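Local coordinates for KaiC-like domain-containing protein (Pyrococcus horikoshii, PDB 2EKD) that is of unknown function but probably has a P-loop NTPase-like, KaiC-related fold and packs against other copies of itself, at residues F[11-14]-F[15-18]; F[129-132]-F[133-137]; F[155-158]-F[159-163]; F[53-56]-F[57-60]; F[163-166]-F[167-171]. All coordinates share one frame; numbering follows the deposited sequence.

Contact 1 (F[11-14]-F[15-18]); sequences LFRV and GETV
Glu-16 folds its carboxylate back over the turn it closes and takes the backbone N of Arg-13 on OE2, at 3.0 Å and an N-H...O angle of 157°. The motif is a type II beta turn from Arg-13 to Glu-16 leading into strand 17-22. The turn's own bond runs the other way, from Glu-16 N to Arg-13 O at 3.1 Å, so the two residues are joined twice, once by backbone and once by side chain. Glu-16 CG, anti to the carbonyl carbon (chi1 -81°), sends the chain back toward Arg-13 N, which meets OE2 on its anti side, 23° out of the carboxylate plane. The other oxygen, OE1, is hydrogen-bonded to Ser-177 and Thr-176, tying the turn to the start of the neighbouring strand 177-182. Gly-15 fills the third position with a positive phi, where a side chain would collide with the carbonyl oxygen of Val-14. Arg-13 CG lies 3.7 Å from Glu-16 OE2, while the guanidinium leads away and makes no contact with the carboxylate. Phe-12 flanks the same oxygen, its CB 3.7 Å from Glu-16 OE2, which sits near the plane of the ring at its edge. Beyond it, the ring makes edge-to-face contacts with Phe-8 and Phe-152 and an off-centre CH-pi contact with the strand: Val-18 CG2 stands 4.3 Å from the Phe-12 ring centroid and 3.8 Å from Phe-12 CD1.

Contact 2 (F[129-132]-F[133-137]); sequences NTFE and NINVV
Phe-131 and Asn-135, one turn apart, meet with the amide nitrogen over a face of the ring, in the first turns of helix 130-141, which a capping box begins. The amide and ring planes stand 81° apart, and Asn-135 ND2 comes within 3.6 Å of Phe-131 CE2. With its CG anti to the backbone N (chi1 -179°), Phe-131 carries the ring to where that nitrogen can lie above it. The box itself joins Asn-129 and Glu-132: Asn-129 OD1 takes Glu-132 N at 2.9 Å, nearly straight on, and Asn-129 N donates in return to Glu-132 OE1 at 2.9 Å, on its anti lone pair. On another flank Thr-130 CG2 touches Ile-134 CD1 at 4.0 Å, next to Leu-126 and Leu-127 of the second subunit. Asn-133 turns its amide back toward Asn-129, and ND2 is hydrogen-bonded to Ile-125 O of helix 121-127. An alanine in place of Asn-133 would remove that amide, and Ile-125 O would probably lose its donor while the water beside Thr-130 is left with one anchor fewer. That water gives a hydrogen to Asn-133 OD1 at 3.0 Å and lies 3.2 Å from Thr-130 OG1.

Contact 3 (F[155-158]-F[159-163]); sequences VNRN and VIEKH
Arg-157 O and Asn-158 O take Glu-161 N and Lys-162 N at 2.8 Å each, the regular i to i+4 bonds of a helix that starts directly from the end of a strand. Asn-156 is the N-cap: its OD1 accepts from Val-159 N at 3.4 Å, a weak capping bond, while Val-159 CG2 packs on its amide, 3.6 Å from Asn-156 CG. The amide of Asn-156 swings over that first turn because its CG points opposite the backbone N (chi1 -176°), and ND2 goes on to Glu-173 of the third subunit. A leucine at Asn-156 would take away both amide atoms, so Val-159 N would probably lose its side-chain cap and Glu-173 of the third subunit its donor. Arg-157 and Glu-161 run side by side, guanidinium and carboxylate planes only 18° apart, forming a long, weakly bonded salt bridge from NH1 to OE1 at 3.5 Å; Glu-161 OE2 is held by Ser-165. Lys-162 lies alongside Asn-158, its CE 3.8 Å from Asn-158 CB. Inward, Ile-160 CD1 reaches Val-155 CB at 3.9 Å. That apolar side leans on helices 121-127 and 165-174, and Val-155 pairs through its backbone with the adjacent strand 17-22.

Contact 4 (F[53-56]-F[57-60]); sequences YEFY and TRLK
Thr-57 stands its hydroxyl over a face of the Tyr-53 ring, toward its rim, one turn back along helix 51-61, in the common arrangement of a helical threonine bonding to the i-4 carbonyl. OG1, anti to the carbonyl carbon (chi1 -65°), donates to Tyr-53 O at 3.0 Å from above the carbonyl plane, while Thr-57 N reaches the same oxygen from the opposite face at 2.8 Å. The carbonyl is thus gripped twice by one residue. The Tyr-53 ring lies with its CZ 3.3 Å from Thr-57 OG1. Arg-58 is bent at chi2 and chi3, with chi1 at an unusual -112°, and this kinked path lays the guanidinium beside Phe-55. There NH2 sits 3.6 Å above the ring plane, toward the rim, in an off-centre cation-pi contact with the planes 59° apart; Glu-29 of helix 29-37 forms a salt bridge with the same nitrogen. Tyr-56 and Lys-60 run side by side, the lysine's CD 3.8 Å from Tyr-56 CE2, and the tyrosine hydroxyl continues to Glu-70. Glu-54, salt-bridged to Lys-123, joins Arg-58 through a water that donates to Glu-54 OE1 and accepts from Arg-58 NH1 at 3.0 Å.

Contact 5 (F[163-166]-F[167-171]); sequences HSSP and ILDLL
Asp-169 brings the flat group of this contact, a carboxylate whose OD2 lies 3.2 Å from Ser-165 O; both are acceptors, so no bond joins them. The carboxylate has partners on the second subunit: Lys-162 there forms a salt bridge with OD2 and Asn-158 there a hydrogen bond with OD1. A chi1 of -79° sets Asp-169 CG beside its own nitrogen and turns the carboxylate back along the first turn of helix 165-174. The amide of Asp-169 meets the same Ser-165 carbonyl properly, N to O at 3.3 Å and an N-H...O angle of 166°. Ser-164 is the N-cap residue. Its OG, extended away from the backbone N (chi1 -180°), is directed at Ile-167, and the fit is tight, with Ser-164 CB 3.5 Å from Ile-167 CG1. The weak bond from Leu-168 N to Ser-164 O, 3.4 Å, completes the start. Pro-166 suits the first turn, where a backbone N-H would have no carbonyl of an earlier helical turn to bond. Ile-167 faces helix 130-141, and Leu-168 leans on helix 157-163. The face toward the second subunit thus combines polar bonds with apolar packing by Pro-166 and Leu-170, and its Lys-162 probably offsets the unfavourable approach of carboxylate and carbonyl oxygens.

How the contacts relate
Contacts 2, 3 and 5 cluster on one side of the chain and touch, whereas contacts 1 and 4 lie on opposite sides of its centre, about 26 Å apart between centres. Contacts 3 and 5 share His-163 and hold two successive helices together through Ile-160, Leu-168 and Leu-171; contact 2 joins them where Asn-133 and Val-137 pack on Ile-167. All three are helix starts, with a capping box, a weak asparagine cap and a cap serine respectively. Contacts 4 and 5 are buried, contacts 1, 2 and 3 partly so; 3 and 4 touch the third subunit, 1, 2 and 5 the second. Contact 1 alone is a turn into a strand, and contact 4 a mid-helix contact of rings and charges.

Contact 1 (F[11-14]-F[15-18])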
loop_
_atom_site.group_PDB
_atom_site.type_symbol
_atom_site.label_atom_id
_atom_site.label_comp_id
_atom_site.label_asym_id
_atom_site.label_seq_id
_atom_site.Cartn_x
_atom_site.Cartn_y
_atom_site.Cartn_z
ATOM N N LEU F 11 -32.000 -5.437 -23.860
ATOM C CA LEU F 11 -31.245 -6.228 -22.883
ATOM C C LEU F 11 -31.629 -5.844 -21.454
ATOM O O LEU F 11 -31.368 -6.548 -20.488
ATOM C CB LEU F 11 -29.754 -5.956 -23.074
ATOM C CG LEU F 11 -29.231 -6.376 -24.444
ATOM C CD1 LEU F 11 -27.750 -6.030 -24.615
ATOM C CD2 LEU F 11 -29.357 -7.877 -24.688
ATOM N N PHE F 12 -32.219 -4.637 -21.336
ATOM C CA PHE F 12 -32.601 -4.135 -20.025
ATOM C C PHE F 12 -34.117 -3.924 -19.917
ATOM O O PHE F 12 -34.827 -3.802 -20.906
ATOM C CB PHE F 12 -31.870 -2.811 -19.796
ATOM C CG PHE F 12 -30.435 -2.926 -20.231
ATOM C CD1 PHE F 12 -29.524 -3.594 -19.421
ATOM C CD2 PHE F 12 -30.025 -2.360 -21.427
ATOM C CE1 PHE F 12 -28.198 -3.701 -19.818
ATOM C CE2 PHE F 12 -28.694 -2.474 -21.819
ATOM C CZ PHE F 12 -27.777 -3.147 -21.019
ATOM N N ARG F 13 -34.621 -3.880 -18.690
ATOM C CA ARG F 13 -36.042 -3.641 -18.481
ATOM C C ARG F 13 -36.240 -2.375 -17.655
ATOM O O ARG F 13 -35.353 -1.969 -16.896
ATOM C CB ARG F 13 -36.694 -4.840 -17.792
ATOM C CG ARG F 13 -36.180 -5.145 -16.414
ATOM C CD ARG F 13 -36.771 -6.458 -15.933
ATOM N NE ARG F 13 -38.228 -6.463 -16.027
ATOM C CZ ARG F 13 -38.991 -7.523 -15.776
ATOM N NH1 ARG F 13 -38.433 -8.670 -15.413
ATOM N NH2 ARG F 13 -40.310 -7.437 -15.891
ATOM N N VAL F 14 -37.399 -1.744 -17.821
ATOM C CA VAL F 14 -37.700 -0.518 -17.104
ATOM C C VAL F 14 -37.464 -0.655 -15.615
ATOM O O VAL F 14 -37.753 -1.694 -15.018
ATOM C CB VAL F 14 -39.159 -0.063 -17.338
ATOM C CG1 VAL F 14 -39.353 0.298 -18.789
ATOM C CG2 VAL F 14 -40.124 -1.161 -16.929
ATOM N N GLY F 15 -36.928 0.408 -15.021
ATOM C CA GLY F 15 -36.661 0.406 -13.596
ATOM C C GLY F 15 -35.238 -0.003 -13.270
ATOM O O GLY F 15 -34.797 0.151 -12.129
ATOM N N GLU F 16 -34.513 -0.525 -14.257
ATOM C CA GLU F 16 -33.135 -0.942 -14.013
ATOM C C GLU F 16 -32.156 0.213 -13.894
ATOM O O GLU F 16 -32.355 1.292 -14.457
ATOM C CB GLU F 16 -32.611 -1.860 -15.123
ATOM C CG GLU F 16 -33.013 -3.320 -15.012
ATOM C CD GLU F 16 -32.063 -4.247 -15.768
ATOM O OE1 GLU F 16 -30.887 -4.381 -15.348
ATOM O OE2 GLU F 16 -32.485 -4.837 -16.782
ATOM N N THR F 17 -31.094 -0.029 -13.139
ATOM C CA THR F 17 -30.019 0.935 -13.007
ATOM C C THR F 17 -28.826 0.154 -13.541
ATOM O O THR F 17 -28.430 -0.869 -12.977
ATOM C CB THR F 17 -29.778 1.359 -11.554
ATOM O OG1 THR F 17 -30.905 2.119 -11.096
ATOM C CG2 THR F 17 -28.524 2.227 -11.461
ATOM N N VAL F 18 -28.282 0.628 -14.653
ATOM C CA VAL F 18 -27.162 -0.027 -15.300
ATOM C C VAL F 18 -25.869 0.751 -15.115
ATOM O O VAL F 18 -25.773 1.924 -15.476
ATOM C CB VAL F 18 -27.431 -0.193 -16.812
ATOM C CG1 VAL F 18 -26.389 -1.088 -17.432
ATOM C CG2 VAL F 18 -28.834 -0.749 -17.034
#

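Contact 2 (F[129-132]-F[133-137])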
loop_
_atom_site.group_PDB
_atom_site.type_symbol
_atom_site.label_atom_id
_atom_site.label_comp_id
_atom_site.label_asym_id
_atom_site.label_seq_id
_atom_site.Cartn_x
_atom_site.Cartn_y
_atom_site.Cartn_z
ATOM N N ASN F 129 -15.210 12.163 0.927
ATOM C CA ASN F 129 -14.620 11.173 1.809
ATOM C C ASN F 129 -15.532 9.937 1.836
ATOM O O ASN F 129 -16.515 9.865 1.098
ATOM C CB ASN F 129 -14.429 11.749 3.222
ATOM C CG ASN F 129 -15.711 12.306 3.812
ATOM O OD1 ASN F 129 -16.810 11.826 3.514
ATOM N ND2 ASN F 129 -15.574 13.312 4.676
ATOM N N THR F 130 -15.211 8.968 2.680
ATOM C CA THR F 130 -16.001 7.750 2.757
ATOM C C THR F 130 -17.475 7.999 3.072
ATOM O O THR F 130 -18.361 7.406 2.445
ATOM C CB THR F 130 -15.411 6.796 3.807
ATOM O OG1 THR F 130 -14.056 6.500 3.457
ATOM C CG2 THR F 130 -16.202 5.497 3.868
ATOM N N PHE F 131 -17.734 8.875 4.040
ATOM C CA PHE F 131 -19.099 9.197 4.446
ATOM C C PHE F 131 -19.902 9.831 3.316
ATOM O O PHE F 131 -21.064 9.491 3.111
ATOM C CB PHE F 131 -19.086 10.141 5.650
ATOM C CG PHE F 131 -20.456 10.499 6.155
ATOM C CD1 PHE F 131 -21.230 9.559 6.832
ATOM C CD2 PHE F 131 -20.978 11.769 5.948
ATOM C CE1 PHE F 131 -22.504 9.880 7.295
ATOM C CE2 PHE F 131 -22.255 12.102 6.408
ATOM C CZ PHE F 131 -23.017 11.153 7.082
ATOM N N GLU F 132 -19.286 10.757 2.586
ATOM C CA GLU F 132 -19.973 11.417 1.481
ATOM C C GLU F 132 -20.143 10.449 0.309
ATOM O O GLU F 132 -21.134 10.512 -0.419
ATOM C CB GLU F 132 -19.197 12.673 1.054
ATOM C CG GLU F 132 -19.092 13.699 2.179
ATOM C CD GLU F 132 -18.059 14.800 1.933
ATOM O OE1 GLU F 132 -16.920 14.498 1.498
ATOM O OE2 GLU F 132 -18.385 15.979 2.205
ATOM N N ASN F 133 -19.181 9.548 0.137
ATOM C CA ASN F 133 -19.243 8.552 -0.934
ATOM C C ASN F 133 -20.454 7.653 -0.705
ATOM O O ASN F 133 -21.218 7.364 -1.628
ATOM C CB ASN F 133 -17.969 7.695 -0.948
ATOM C CG ASN F 133 -16.752 8.444 -1.494
ATOM O OD1 ASN F 133 -15.631 7.952 -1.406
ATOM N ND2 ASN F 133 -16.973 9.626 -2.065
ATOM N N ILE F 134 -20.625 7.204 0.532
ATOM C CA ILE F 134 -21.752 6.350 0.871
ATOM C C ILE F 134 -23.072 7.060 0.525
ATOM O O ILE F 134 -24.025 6.427 0.068
ATOM C CB ILE F 134 -21.702 5.964 2.374
ATOM C CG1 ILE F 134 -20.582 4.950 2.595
ATOM C CG2 ILE F 134 -23.030 5.385 2.827
ATOM C CD1 ILE F 134 -20.121 4.840 4.030
ATOM N N ASN F 135 -23.132 8.371 0.736
ATOM C CA ASN F 135 -24.352 9.106 0.408
ATOM C C ASN F 135 -24.565 9.125 -1.102
ATOM O O ASN F 135 -25.700 9.095 -1.576
ATOM C CB ASN F 135 -24.305 10.535 0.960
ATOM C CG ASN F 135 -24.452 10.573 2.470
ATOM O OD1 ASN F 135 -25.235 9.812 3.042
ATOM N ND2 ASN F 135 -23.707 11.464 3.124
ATOM N N VAL F 136 -23.474 9.164 -1.859
ATOM C CA VAL F 136 -23.575 9.150 -3.313
ATOM C C VAL F 136 -24.169 7.808 -3.740
ATOM O O VAL F 136 -25.057 7.753 -4.596
ATOM C CB VAL F 136 -22.194 9.324 -3.989
ATOM C CG1 VAL F 136 -22.319 9.072 -5.492
ATOM C CG2 VAL F 136 -21.665 10.738 -3.734
ATOM N N VAL F 137 -23.682 6.729 -3.134
ATOM C CA VAL F 137 -24.193 5.412 -3.462
ATOM C C VAL F 137 -25.686 5.310 -3.112
ATOM O O VAL F 137 -26.462 4.742 -3.878
ATOM C CB VAL F 137 -23.403 4.304 -2.731
ATOM C CG1 VAL F 137 -24.049 2.930 -2.989
ATOM C CG2 VAL F 137 -21.960 4.296 -3.221
HETATM O O HOH W 1 -13.380 7.342 0.483
#

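Contact 3 (F[155-158]-F[159-163])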
loop_
_atom_site.group_PDB
_atom_site.type_symbol
_atom_site.label_atom_id
_atom_site.label_comp_id
_atom_site.label_asym_id
_atom_site.label_seq_id
_atom_site.Cartn_x
_atom_site.Cartn_y
_atom_site.Cartn_z
ATOM N N VAL F 155 -19.437 5.468 -15.567
ATOM C CA VAL F 155 -18.431 5.785 -14.562
ATOM C C VAL F 155 -17.040 5.323 -14.974
ATOM O O VAL F 155 -16.875 4.246 -15.547
ATOM C CB VAL F 155 -18.758 5.137 -13.195
ATOM C CG1 VAL F 155 -20.176 5.520 -12.749
ATOM C CG2 VAL F 155 -18.608 3.622 -13.287
ATOM N N ASN F 156 -16.048 6.164 -14.701
ATOM C CA ASN F 156 -14.667 5.822 -14.984
ATOM C C ASN F 156 -14.285 4.940 -13.794
ATOM O O ASN F 156 -14.020 5.434 -12.703
ATOM C CB ASN F 156 -13.796 7.074 -15.025
ATOM C CG ASN F 156 -12.373 6.769 -15.420
ATOM O OD1 ASN F 156 -11.775 5.831 -14.907
ATOM N ND2 ASN F 156 -11.817 7.567 -16.328
ATOM N N ARG F 157 -14.289 3.632 -14.022
ATOM C CA ARG F 157 -14.002 2.626 -13.003
ATOM C C ARG F 157 -12.729 2.831 -12.178
ATOM O O ARG F 157 -12.772 2.776 -10.952
ATOM C CB ARG F 157 -13.961 1.240 -13.654
ATOM C CG ARG F 157 -13.741 0.107 -12.667
ATOM C CD ARG F 157 -13.404 -1.190 -13.373
ATOM N NE ARG F 157 -13.551 -2.333 -12.478
ATOM C CZ ARG F 157 -12.791 -2.555 -11.410
ATOM N NH1 ARG F 157 -11.815 -1.713 -11.092
ATOM N NH2 ARG F 157 -13.018 -3.621 -10.651
ATOM N N ASN F 158 -11.607 3.059 -12.850
ATOM C CA ASN F 158 -10.330 3.254 -12.172
ATOM C C ASN F 158 -10.329 4.429 -11.208
ATOM O O ASN F 158 -9.704 4.365 -10.148
ATOM C CB ASN F 158 -9.203 3.434 -13.191
ATOM C CG ASN F 158 -8.965 2.186 -14.017
ATOM O OD1 ASN F 158 -9.188 1.067 -13.548
ATOM N ND2 ASN F 158 -8.491 2.369 -15.248
ATOM N N VAL F 159 -11.012 5.504 -11.580
ATOM C CA VAL F 159 -11.095 6.669 -10.722
ATOM C C VAL F 159 -11.770 6.298 -9.400
ATOM O O VAL F 159 -11.309 6.703 -8.336
ATOM C CB VAL F 159 -11.891 7.804 -11.400
ATOM C CG1 VAL F 159 -12.230 8.883 -10.389
ATOM C CG2 VAL F 159 -11.079 8.396 -12.538
ATOM N N ILE F 160 -12.857 5.529 -9.458
ATOM C CA ILE F 160 -13.550 5.131 -8.231
ATOM C C ILE F 160 -12.743 4.055 -7.497
ATOM O O ILE F 160 -12.526 4.134 -6.289
ATOM C CB ILE F 160 -14.965 4.559 -8.520
ATOM C CG1 ILE F 160 -15.836 5.612 -9.212
ATOM C CG2 ILE F 160 -15.608 4.117 -7.222
ATOM C CD1 ILE F 160 -17.233 5.115 -9.573
ATOM N N GLU F 161 -12.297 3.054 -8.246
ATOM C CA GLU F 161 -11.519 1.950 -7.692
ATOM C C GLU F 161 -10.280 2.423 -6.926
ATOM O O GLU F 161 -10.043 2.003 -5.792
ATOM C CB GLU F 161 -11.123 1.007 -8.832
ATOM C CG GLU F 161 -10.038 -0.020 -8.518
ATOM C CD GLU F 161 -10.473 -1.074 -7.524
ATOM O OE1 GLU F 161 -11.611 -1.579 -7.649
ATOM O OE2 GLU F 161 -9.668 -1.412 -6.627
ATOM N N LYS F 162 -9.504 3.310 -7.538
ATOM C CA LYS F 162 -8.285 3.812 -6.911
ATOM C C LYS F 162 -8.523 4.828 -5.792
ATOM O O LYS F 162 -7.675 4.996 -4.917
ATOM C CB LYS F 162 -7.361 4.390 -7.988
ATOM C CG LYS F 162 -7.037 3.368 -9.077
ATOM C CD LYS F 162 -6.190 3.955 -10.190
ATOM C CE LYS F 162 -5.940 2.940 -11.304
ATOM N NZ LYS F 162 -5.371 1.655 -10.791
ATOM N N HIS F 163 -9.669 5.504 -5.812
ATOM C CA HIS F 163 -9.992 6.470 -4.764
ATOM C C HIS F 163 -10.514 5.711 -3.543
ATOM O O HIS F 163 -10.089 5.962 -2.417
ATOM C CB HIS F 163 -11.061 7.451 -5.243
ATOM C CG HIS F 163 -11.537 8.389 -4.176
ATOM N ND1 HIS F 163 -10.742 9.382 -3.645
ATOM C CD2 HIS F 163 -12.735 8.490 -3.552
ATOM C CE1 HIS F 163 -11.429 10.059 -2.742
ATOM N NE2 HIS F 163 -12.643 9.538 -2.667
#

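Contact 4 (F[53-56]-F[57-60])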
loop_
_atom_site.group_PDB
_atom_site.type_symbol
_atom_site.label_atom_id
_atom_site.label_comp_id
_atom_site.label_asym_id
_atom_site.label_seq_id
_atom_site.Cartn_x
_atom_site.Cartn_y
_atom_site.Cartn_z
ATOM N N TYR F 53 -20.646 18.114 -21.344
ATOM C CA TYR F 53 -19.881 19.009 -22.204
ATOM C C TYR F 53 -18.599 18.313 -22.694
ATOM O O TYR F 53 -18.235 18.428 -23.865
ATOM C CB TYR F 53 -19.509 20.292 -21.447
ATOM C CG TYR F 53 -18.495 21.152 -22.176
ATOM C CD1 TYR F 53 -18.864 21.921 -23.283
ATOM C CD2 TYR F 53 -17.151 21.153 -21.793
ATOM C CE1 TYR F 53 -17.919 22.665 -23.994
ATOM C CE2 TYR F 53 -16.198 21.892 -22.498
ATOM C CZ TYR F 53 -16.588 22.640 -23.599
ATOM O OH TYR F 53 -15.637 23.318 -24.334
ATOM N N GLU F 54 -17.918 17.596 -21.798
ATOM C CA GLU F 54 -16.679 16.895 -22.162
ATOM C C GLU F 54 -16.940 15.786 -23.185
ATOM O O GLU F 54 -16.177 15.632 -24.141
ATOM C CB GLU F 54 -16.001 16.311 -20.914
ATOM C CG GLU F 54 -15.822 17.319 -19.780
ATOM C CD GLU F 54 -15.103 16.749 -18.560
ATOM O OE1 GLU F 54 -15.289 15.556 -18.243
ATOM O OE2 GLU F 54 -14.360 17.507 -17.903
ATOM N N PHE F 55 -18.009 15.013 -22.988
ATOM C CA PHE F 55 -18.356 13.944 -23.933
ATOM C C PHE F 55 -18.715 14.563 -25.278
ATOM O O PHE F 55 -18.300 14.087 -26.339
ATOM C CB PHE F 55 -19.553 13.126 -23.427
ATOM C CG PHE F 55 -19.182 11.996 -22.504
ATOM C CD1 PHE F 55 -18.418 12.224 -21.369
ATOM C CD2 PHE F 55 -19.625 10.702 -22.761
ATOM C CE1 PHE F 55 -18.099 11.179 -20.499
ATOM C CE2 PHE F 55 -19.312 9.654 -21.899
ATOM C CZ PHE F 55 -18.546 9.896 -20.764
ATOM N N TYR F 56 -19.495 15.635 -25.218
ATOM C CA TYR F 56 -19.935 16.364 -26.403
ATOM C C TYR F 56 -18.754 16.888 -27.219
ATOM O O TYR F 56 -18.689 16.694 -28.430
ATOM C CB TYR F 56 -20.817 17.533 -25.963
ATOM C CG TYR F 56 -21.188 18.503 -27.053
ATOM C CD1 TYR F 56 -22.268 18.257 -27.894
ATOM C CD2 TYR F 56 -20.477 19.691 -27.218
ATOM C CE1 TYR F 56 -22.640 19.172 -28.867
ATOM C CE2 TYR F 56 -20.834 20.613 -28.190
ATOM C CZ TYR F 56 -21.921 20.349 -29.011
ATOM O OH TYR F 56 -22.291 21.269 -29.964
ATOM N N THR F 57 -17.825 17.557 -26.545
ATOM C CA THR F 57 -16.640 18.123 -27.191
ATOM C C THR F 57 -15.776 17.075 -27.894
ATOM O O THR F 57 -15.296 17.297 -29.000
ATOM C CB THR F 57 -15.757 18.872 -26.156
ATOM O OG1 THR F 57 -16.473 20.002 -25.645
ATOM C CG2 THR F 57 -14.465 19.356 -26.798
ATOM N N ARG F 58 -15.567 15.934 -27.244
ATOM C CA ARG F 58 -14.747 14.872 -27.818
ATOM C C ARG F 58 -15.393 14.304 -29.070
ATOM O O ARG F 58 -14.707 14.004 -30.046
ATOM C CB ARG F 58 -14.526 13.758 -26.790
ATOM C CG ARG F 58 -13.083 13.636 -26.311
ATOM C CD ARG F 58 -12.990 13.410 -24.810
ATOM N NE ARG F 58 -13.815 12.295 -24.342
ATOM C CZ ARG F 58 -14.453 12.302 -23.173
ATOM N NH1 ARG F 58 -14.352 13.359 -22.374
ATOM N NH2 ARG F 58 -15.188 11.266 -22.797
ATOM N N LEU F 59 -16.714 14.159 -29.033
ATOM C CA LEU F 59 -17.459 13.636 -30.171
ATOM C C LEU F 59 -17.411 14.651 -31.312
ATOM O O LEU F 59 -17.253 14.286 -32.477
ATOM C CB LEU F 59 -18.910 13.366 -29.766
ATOM C CG LEU F 59 -19.089 12.152 -28.847
ATOM C CD1 LEU F 59 -20.496 12.114 -28.272
ATOM C CD2 LEU F 59 -18.801 10.882 -29.639
ATOM N N LYS F 60 -17.532 15.926 -30.953
ATOM C CA LYS F 60 -17.511 17.018 -31.922
ATOM C C LYS F 60 -16.183 17.071 -32.665
ATOM O O LYS F 60 -16.164 17.147 -33.890
ATOM C CB LYS F 60 -17.772 18.346 -31.212
ATOM C CG LYS F 60 -18.114 19.516 -32.130
ATOM C CD LYS F 60 -18.616 20.687 -31.295
ATOM C CE LYS F 60 -19.138 21.842 -32.135
ATOM N NZ LYS F 60 -18.040 22.687 -32.657
HETATM O O HOH W 2 -15.479 13.161 -19.627
#

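Contact 5 (F[163-166]-F[167-171])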
loop_
_atom_site.group_PDB
_atom_site.type_symbol
_atom_site.label_atom_id
_atom_site.label_comp_id
_atom_site.label_asym_id
_atom_site.label_seq_id
_atom_site.Cartn_x
_atom_site.Cartn_y
_atom_site.Cartn_z
ATOM N N HIS F 163 -9.669 5.504 -5.812
ATOM C CA HIS F 163 -9.992 6.470 -4.764
ATOM C C HIS F 163 -10.514 5.711 -3.543
ATOM O O HIS F 163 -10.089 5.962 -2.417
ATOM C CB HIS F 163 -11.061 7.451 -5.243
ATOM C CG HIS F 163 -11.537 8.389 -4.176
ATOM N ND1 HIS F 163 -10.742 9.382 -3.645
ATOM C CD2 HIS F 163 -12.735 8.490 -3.552
ATOM C CE1 HIS F 163 -11.429 10.059 -2.742
ATOM N NE2 HIS F 163 -12.643 9.538 -2.667
ATOM N N SER F 164 -11.449 4.791 -3.777
ATOM C CA SER F 164 -12.019 3.977 -2.711
ATOM C C SER F 164 -12.600 2.679 -3.255
ATOM O O SER F 164 -13.747 2.628 -3.703
ATOM C CB SER F 164 -13.110 4.734 -1.964
ATOM O OG SER F 164 -13.640 3.915 -0.937
ATOM N N SER F 165 -11.794 1.626 -3.209
ATOM C CA SER F 165 -12.205 0.319 -3.699
ATOM C C SER F 165 -13.526 -0.159 -3.071
ATOM O O SER F 165 -14.361 -0.752 -3.756
ATOM C CB SER F 165 -11.089 -0.696 -3.438
ATOM O OG SER F 165 -11.145 -1.751 -4.380
ATOM N N PRO F 166 -13.725 0.072 -1.760
ATOM C CA PRO F 166 -14.980 -0.364 -1.130
ATOM C C PRO F 166 -16.200 0.270 -1.801
ATOM O O PRO F 166 -17.208 -0.394 -2.045
ATOM C CB PRO F 166 -14.820 0.099 0.318
ATOM C CG PRO F 166 -13.359 -0.058 0.549
ATOM C CD PRO F 166 -12.761 0.516 -0.736
ATOM N N ILE F 167 -16.094 1.559 -2.104
ATOM C CA ILE F 167 -17.179 2.290 -2.740
ATOM C C ILE F 167 -17.581 1.673 -4.079
ATOM O O ILE F 167 -18.767 1.590 -4.401
ATOM C CB ILE F 167 -16.790 3.763 -2.953
ATOM C CG1 ILE F 167 -16.547 4.424 -1.594
ATOM C CG2 ILE F 167 -17.877 4.485 -3.740
ATOM C CD1 ILE F 167 -17.775 4.448 -0.697
ATOM N N LEU F 168 -16.596 1.243 -4.862
ATOM C CA LEU F 168 -16.895 0.631 -6.145
ATOM C C LEU F 168 -17.726 -0.636 -5.930
ATOM O O LEU F 168 -18.728 -0.852 -6.608
ATOM C CB LEU F 168 -15.605 0.292 -6.897
ATOM C CG LEU F 168 -15.825 -0.366 -8.263
ATOM C CD1 LEU F 168 -16.679 0.554 -9.150
ATOM C CD2 LEU F 168 -14.466 -0.635 -8.928
ATOM N N ASP F 169 -17.309 -1.468 -4.981
ATOM C CA ASP F 169 -18.026 -2.704 -4.687
ATOM C C ASP F 169 -19.455 -2.432 -4.218
ATOM O O ASP F 169 -20.372 -3.182 -4.535
ATOM C CB ASP F 169 -17.280 -3.510 -3.619
ATOM C CG ASP F 169 -16.091 -4.267 -4.184
ATOM O OD1 ASP F 169 -16.314 -5.248 -4.936
ATOM O OD2 ASP F 169 -14.939 -3.877 -3.881
ATOM N N LEU F 170 -19.636 -1.369 -3.443
ATOM C CA LEU F 170 -20.959 -1.012 -2.961
ATOM C C LEU F 170 -21.829 -0.589 -4.141
ATOM O O LEU F 170 -23.000 -0.947 -4.216
ATOM C CB LEU F 170 -20.882 0.143 -1.960
ATOM C CG LEU F 170 -20.883 -0.115 -0.456
ATOM C CD1 LEU F 170 -21.316 1.181 0.222
ATOM C CD2 LEU F 170 -21.848 -1.236 -0.078
ATOM N N LEU F 171 -21.238 0.181 -5.053
ATOM C CA LEU F 171 -21.935 0.672 -6.238
ATOM C C LEU F 171 -22.381 -0.478 -7.139
ATOM O O LEU F 171 -23.516 -0.494 -7.625
ATOM C CB LEU F 171 -21.019 1.596 -7.045
ATOM C CG LEU F 171 -21.507 2.985 -7.454
ATOM C CD1 LEU F 171 -20.520 3.561 -8.456
ATOM C CD2 LEU F 171 -22.904 2.920 -8.058
#